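Local coordinates for putative O-acetylhomoserine (Thiol)-lyase (Campylobacter jejuni, PDB 4OC9) that probably uses pyridoxal 5'-phosphate to make homocysteine from O-acetylhomoserine and sulfide, as a member of the trans-sulfuration enzyme family, at the interface of chains A and B. Residues are numbered along the deposited sequence; one frame, centred on the assembly and turned at random. Chains: chain A/B, Putative O-acetylhomoserine (Thiol)-lyase.

The interface of chains A and B. Residues chain A 364, 366, 371, 373, 375; chain B 11-12, 17, 23.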
# COMPACT_ATOMS: atom_id res chain seq x y z
N LEU A 364 3.52 -25.31 5.79
CA LEU A 364 4.31 -24.43 6.61
C LEU A 364 3.80 -24.41 8.05
O LEU A 364 2.61 -24.15 8.31
CB LEU A 364 4.25 -23.03 6.05
CG LEU A 364 4.68 -22.94 4.59
CD1 LEU A 364 4.51 -21.50 4.12
CD2 LEU A 364 6.12 -23.37 4.41
N ALA A 366 2.80 -22.92 10.98
CA ALA A 366 2.35 -21.60 11.30
C ALA A 366 0.95 -21.60 11.91
O ALA A 366 0.24 -22.60 11.87
CB ALA A 366 2.35 -20.79 10.04
N ASP A 371 -4.78 -19.62 3.93
CA ASP A 371 -3.73 -19.00 3.11
C ASP A 371 -3.63 -19.87 1.83
O ASP A 371 -4.03 -21.05 1.80
CB ASP A 371 -2.41 -18.98 3.91
CG ASP A 371 -1.24 -18.21 3.20
OD1 ASP A 371 -1.29 -17.94 1.99
OD2 ASP A 371 -0.23 -17.92 3.89
N LYS A 373 -0.98 -20.86 0.65
CA LYS A 373 0.06 -21.82 0.96
C LYS A 373 -0.49 -22.71 2.08
O LYS A 373 -1.09 -22.20 3.04
CB LYS A 373 1.39 -21.20 1.45
CG LYS A 373 2.25 -20.49 0.40
CD LYS A 373 1.68 -19.20 -0.12
CE LYS A 373 1.73 -18.10 0.91
NZ LYS A 373 1.10 -16.85 0.39
N LEU A 375 -0.76 -24.89 5.36
CA LEU A 375 -0.22 -24.69 6.72
C LEU A 375 -0.50 -25.85 7.67
O LEU A 375 -1.48 -26.60 7.50
CB LEU A 375 -0.87 -23.46 7.34
CG LEU A 375 -0.86 -22.20 6.49
CD1 LEU A 375 -1.57 -21.06 7.23
CD2 LEU A 375 0.54 -21.77 6.10
N LEU B 11 3.61 -20.76 -5.91
CA LEU B 11 3.38 -20.53 -4.48
C LEU B 11 4.59 -20.68 -3.55
O LEU B 11 4.61 -20.13 -2.43
CB LEU B 11 2.32 -21.56 -4.04
CG LEU B 11 0.92 -21.32 -4.58
CD1 LEU B 11 0.03 -22.54 -4.55
CD2 LEU B 11 0.28 -20.16 -3.82
N HIS B 12 5.54 -21.51 -3.98
CA HIS B 12 6.74 -21.78 -3.22
C HIS B 12 7.98 -21.67 -4.10
O HIS B 12 7.97 -22.13 -5.23
CB HIS B 12 6.70 -23.22 -2.70
CG HIS B 12 5.56 -23.51 -1.81
ND1 HIS B 12 5.65 -23.42 -0.44
CD2 HIS B 12 4.31 -23.95 -2.08
CE1 HIS B 12 4.50 -23.76 0.11
NE2 HIS B 12 3.67 -24.08 -0.87
N PHE B 17 12.59 -16.63 3.49
CA PHE B 17 12.03 -16.21 4.76
C PHE B 17 13.23 -15.46 5.36
O PHE B 17 14.29 -16.04 5.60
CB PHE B 17 11.58 -17.28 5.75
CG PHE B 17 10.56 -18.22 5.20
CD1 PHE B 17 9.27 -17.80 5.00
CD2 PHE B 17 10.87 -19.54 4.95
CE1 PHE B 17 8.32 -18.66 4.49
CE2 PHE B 17 9.93 -20.41 4.44
CZ PHE B 17 8.65 -19.97 4.20
N ILE B 23 5.46 -15.39 6.11
CA ILE B 23 5.09 -16.32 5.06
C ILE B 23 4.94 -15.58 3.74
O ILE B 23 5.29 -16.10 2.67
CB ILE B 23 3.83 -17.11 5.43
CG1 ILE B 23 4.16 -17.98 6.63
CG2 ILE B 23 3.41 -18.01 4.27
CD1 ILE B 23 2.98 -18.71 7.18
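B:Ile23 packs against A:Leu364, A:Ala366 and A:Lys373 in a mainly apolar patch of the two-fold A/B interface. The deposited assembly holds four copies, and tetramers are common in this PLP-dependent family, which is consistent with a biological pairing. Chain A supplies the first residues of strands 364-365 and 375-377, with nearby loop residues. Chain B supplies loop residues near its N-terminus.

Apolar packing centres on B:Ile23, whose two branches do different work. The ethyl arm is extended (chi2 174°) and carries CD1 to A:Ala366, just past strand 364-365, where it meets the methyl CB at 3.6 Å. A:Leu375, at the start of strand 375-377, adds a looser contact from its CD2. The other branch, CG2, touches CD1 of A:Leu364 at 3.7 Å. The leucine and isoleucine side chains run past each other in opposite senses. CG2 also lies 3.8 Å from CE of A:Lys373. B:Phe17 sits beside A:Leu364, but its ring is poorly ordered and its packing is tentative.

A:Lys373 works mostly through its methylenes. Its chain folds at chi2 and chi3 (69° and 71°), which presents CG and CD to B:Leu11 and B:His12 while NZ turns back towards A:Asp371. CG lies 4.0 Å from CE1 of the B:His12 imidazole. It also rests against the backbone O of B:Leu11, and CD reaches CD2 of that leucine.

The charged groups pair within chain A. The ammonium NZ of A:Lys373 forms a salt bridge with the carboxylate OD1 of A:Asp371 at 3.1 Å; the accompanying hydrogen bond is weak. The backbone N of A:Lys373 gives a second weak hydrogen bond to OD1. This pairing probably steadies the folded lysine and may temper its charge beside the apolar surface. The other carboxylate oxygen, OD2 of A:Asp371, faces chain B and lies 3.7 Å from CG2 of B:Ile23.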